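Local coordinates for DUF574 domain-containing protein (Thermobifida fusca, PDB 2QE6) that binds S-adenosylmethionine and is probably a methyltransferase, although its substrate is not known, at residues Arg106-Asp111 against Pro147-Met152. The protein carries 1 engineered substitution. Residues are numbered along the deposited sequence; the frame is centred on the assembly and turned at random.
Sequences RVVYVD and PDVRRM. With SAM (S-adenosylmethionine), chain F.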
loop_
_atom_site.group_PDB
_atom_site.type_symbol
_atom_site.label_atom_id
_atom_site.label_comp_id
_atom_site.label_asym_id
_atom_site.label_seq_id
_atom_site.Cartn_x
_atom_site.Cartn_y
_atom_site.Cartn_z
ATOM N N ARG A 106 13.238 0.436 -10.767
ATOM C CA ARG A 106 13.707 -0.479 -9.723
ATOM C C ARG A 106 12.766 -0.410 -8.541
ATOM O O ARG A 106 12.391 0.700 -8.126
ATOM C CB ARG A 106 15.126 -0.124 -9.293
ATOM C CG ARG A 106 16.151 -0.318 -10.428
ATOM C CD ARG A 106 17.580 -0.218 -9.929
ATOM N NE ARG A 106 17.776 1.045 -9.215
ATOM C CZ ARG A 106 18.003 2.233 -9.784
ATOM N NH1 ARG A 106 18.073 2.372 -11.106
ATOM N NH2 ARG A 106 18.149 3.304 -9.010
ATOM N N VAL A 107 12.331 -1.576 -8.060
ATOM C CA VAL A 107 11.333 -1.632 -6.984
ATOM C C VAL A 107 11.827 -2.579 -5.902
ATOM O O VAL A 107 12.317 -3.694 -6.199
ATOM C CB VAL A 107 9.916 -2.101 -7.494
ATOM C CG1 VAL A 107 8.908 -2.115 -6.358
ATOM C CG2 VAL A 107 9.411 -1.168 -8.617
ATOM N N VAL A 108 11.717 -2.124 -4.659
ATOM C CA VAL A 108 12.044 -2.916 -3.496
ATOM C C VAL A 108 10.765 -3.035 -2.687
ATOM O O VAL A 108 10.219 -2.034 -2.262
ATOM C CB VAL A 108 13.156 -2.266 -2.649
ATOM C CG1 VAL A 108 13.346 -3.051 -1.316
ATOM C CG2 VAL A 108 14.482 -2.159 -3.467
ATOM N N TYR A 109 10.278 -4.267 -2.529
ATOM C CA TYR A 109 9.078 -4.518 -1.763
ATOM C C TYR A 109 9.416 -4.925 -0.326
ATOM O O TYR A 109 10.353 -5.661 -0.088
ATOM C CB TYR A 109 8.265 -5.653 -2.369
ATOM C CG TYR A 109 7.704 -5.501 -3.770
ATOM C CD1 TYR A 109 6.548 -4.783 -4.026
ATOM C CD2 TYR A 109 8.284 -6.173 -4.833
ATOM C CE1 TYR A 109 5.982 -4.713 -5.342
ATOM C CE2 TYR A 109 7.735 -6.120 -6.116
ATOM C CZ TYR A 109 6.582 -5.390 -6.365
ATOM O OH TYR A 109 6.088 -5.398 -7.677
ATOM N N VAL A 110 8.605 -4.486 0.627
ATOM C CA VAL A 110 8.816 -4.804 2.037
ATOM C C VAL A 110 7.469 -5.204 2.622
ATOM O O VAL A 110 6.481 -4.505 2.407
ATOM C CB VAL A 110 9.370 -3.573 2.806
ATOM C CG1 VAL A 110 9.621 -3.899 4.288
ATOM C CG2 VAL A 110 10.662 -3.079 2.101
ATOM N N ASP A 111 7.425 -6.351 3.299
ATOM C CA ASP A 111 6.235 -6.771 4.005
ATOM C C ASP A 111 6.615 -7.546 5.250
ATOM O O ASP A 111 7.639 -8.154 5.307
ATOM C CB ASP A 111 5.274 -7.580 3.119
ATOM C CG ASP A 111 3.807 -7.478 3.596
ATOM O OD1 ASP A 111 3.422 -8.157 4.559
ATOM O OD2 ASP A 111 3.019 -6.731 2.997
ATOM N N PRO A 147 20.452 -4.106 3.011
ATOM C CA PRO A 147 21.246 -4.300 1.794
ATOM C C PRO A 147 20.460 -4.249 0.483
ATOM O O PRO A 147 21.009 -3.821 -0.531
ATOM C CB PRO A 147 21.883 -5.694 1.981
ATOM C CG PRO A 147 21.301 -6.269 3.213
ATOM C CD PRO A 147 20.708 -5.166 4.006
ATOM N N ASP A 148 19.200 -4.678 0.495
ATOM C CA ASP A 148 18.377 -4.645 -0.719
ATOM C C ASP A 148 18.056 -3.205 -1.039
ATOM O O ASP A 148 18.138 -2.816 -2.208
ATOM C CB ASP A 148 17.095 -5.483 -0.607
ATOM C CG ASP A 148 17.354 -6.998 -0.662
ATOM O OD1 ASP A 148 18.361 -7.451 -1.252
ATOM O OD2 ASP A 148 16.525 -7.751 -0.123
ATOM N N VAL A 149 17.739 -2.409 -0.004
ATOM C CA VAL A 149 17.536 -0.969 -0.175
ATOM C C VAL A 149 18.801 -0.263 -0.630
ATOM O O VAL A 149 18.770 0.463 -1.636
ATOM C CB VAL A 149 16.940 -0.314 1.091
ATOM C CG1 VAL A 149 16.935 1.193 0.980
ATOM C CG2 VAL A 149 15.544 -0.810 1.262
ATOM N N ARG A 150 19.912 -0.500 0.068
ATOM C CA ARG A 150 21.152 0.220 -0.242
ATOM C C ARG A 150 21.719 -0.120 -1.614
ATOM O O ARG A 150 22.256 0.755 -2.288
ATOM C CB ARG A 150 22.191 0.052 0.877
ATOM C CG ARG A 150 21.721 0.764 2.165
ATOM C CD ARG A 150 22.810 1.565 2.864
ATOM N NE ARG A 150 23.662 0.681 3.659
ATOM C CZ ARG A 150 24.053 0.892 4.919
ATOM N NH1 ARG A 150 23.706 1.987 5.588
ATOM N NH2 ARG A 150 24.824 -0.010 5.515
ATOM N N ARG A 151 21.545 -1.360 -2.056
ATOM C CA ARG A 151 22.011 -1.737 -3.385
ATOM C C ARG A 151 21.038 -1.376 -4.518
ATOM O O ARG A 151 21.435 -1.393 -5.676
ATOM C CB ARG A 151 22.356 -3.226 -3.439
ATOM C CG ARG A 151 21.178 -4.142 -3.667
ATOM C CD ARG A 151 21.533 -5.626 -3.425
ATOM N NE ARG A 151 20.326 -6.454 -3.570
ATOM C CZ ARG A 151 19.792 -6.839 -4.736
ATOM N NH1 ARG A 151 20.367 -6.510 -5.898
ATOM N NH2 ARG A 151 18.680 -7.579 -4.741
HETATM N N MSE A 152 19.787 -1.046 -4.196
HETATM C CA MSE A 152 18.755 -0.775 -5.218
HETATM C C MSE A 152 18.351 0.683 -5.354
HETATM O O MSE A 152 18.029 1.129 -6.444
HETATM C CB MSE A 152 17.476 -1.551 -4.890
HETATM C CG MSE A 152 17.630 -3.046 -5.032
HETATM SE SE MSE A 152 17.474 -3.559 -6.871
HETATM C CE MSE A 152 16.415 -5.105 -6.398
HETATM N N SAM F . 0.111 -2.229 -0.297
HETATM C CA SAM F . -0.824 -3.296 -0.829
HETATM C C SAM F . -2.000 -2.634 -1.513
HETATM O O SAM F . -2.602 -3.215 -2.409
HETATM O OXT SAM F . -2.380 -1.512 -1.152
HETATM C CB SAM F . -1.413 -4.267 0.212
HETATM C CG SAM F . -2.331 -3.642 1.275
HETATM S SD SAM F . -2.859 -4.753 2.621
HETATM C CE SAM F . -1.990 -6.221 2.017
HETATM C "C5'" SAM F . -1.629 -4.200 3.820
HETATM C "C4'" SAM F . -0.211 -4.787 3.829
HETATM O "O4'" SAM F . 0.614 -4.021 4.713
HETATM C "C3'" SAM F . -0.132 -6.234 4.342
HETATM O "O3'" SAM F . 0.570 -7.064 3.433
HETATM C "C2'" SAM F . 0.555 -6.175 5.697
HETATM O "O2'" SAM F . 1.240 -7.374 6.078
HETATM C "C1'" SAM F . 1.409 -4.928 5.490
HETATM N N9 SAM F . 1.759 -4.332 6.781
HETATM C C8 SAM F . 0.925 -3.786 7.755
HETATM N N7 SAM F . 1.696 -3.342 8.782
HETATM C C5 SAM F . 3.005 -3.588 8.456
HETATM C C6 SAM F . 4.202 -3.314 9.135
HETATM N N6 SAM F . 4.158 -2.726 10.362
HETATM N N1 SAM F . 5.384 -3.686 8.519
HETATM C C2 SAM F . 5.411 -4.310 7.255
HETATM N N3 SAM F . 4.222 -4.590 6.588
HETATM C C4 SAM F . 3.050 -4.212 7.196
#
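Arg106 grips the carbonyl of Met152 through its guanidinium edge. NE donates to Met152 O at 2.8 Å in a nearly straight bond (N-H...O 167°), with the oxygen close to the guanidinium plane and NE lying in the carbonyl plane. NH2 of Arg106 adds a weak second bond to the same oxygen and another weak one to Gln80 OE1. A bend at chi3 (-54°) turns the guanidinium back toward the helix segment. An alanine here would remove both bonds to Met152 O and would probably loosen this end of the helix segment against the strand. Two residues on, Val108 supplies the apolar part of the contact. Its CG2, beside the backbone N, presses on CB of Met152, a selenomethionine, at 3.4 Å, tighter than usual for two carbons, while CG1 reaches Val149 CG2 at 4.1 Å, the two valines crossing at about a right angle. Met152 then bends at chi2 and chi3, and its CE comes within 4.3 Å of Val107 O. On the helix segment itself, Arg151 NE forms a salt bridge with Asp148 OD1 at 3.2 Å, meeting the oxygen's anti lone pair in the guanidinium plane. At the other end of the strand, both carboxylate oxygens of Asp111 accept the ribose hydroxyls of SAM, OD1 from O2' and OD2 from O3'; Asp113 N and Gly87 N, bonded to OD1 and OD2 respectively, help position the carboxylate. This acidic residue closing the second strand is characteristic of Rossmann-like methyltransferases. Segment 147-152 runs nearly antiparallel to strand 106-111 (167°), 9.1 Å away between axes. The strand lies between parallel strands 80-84 and 130-134; Val107 faces helix 94-101, whereas Val108 and Met152 also touch strand 130-134, at Phe133 and Ala131.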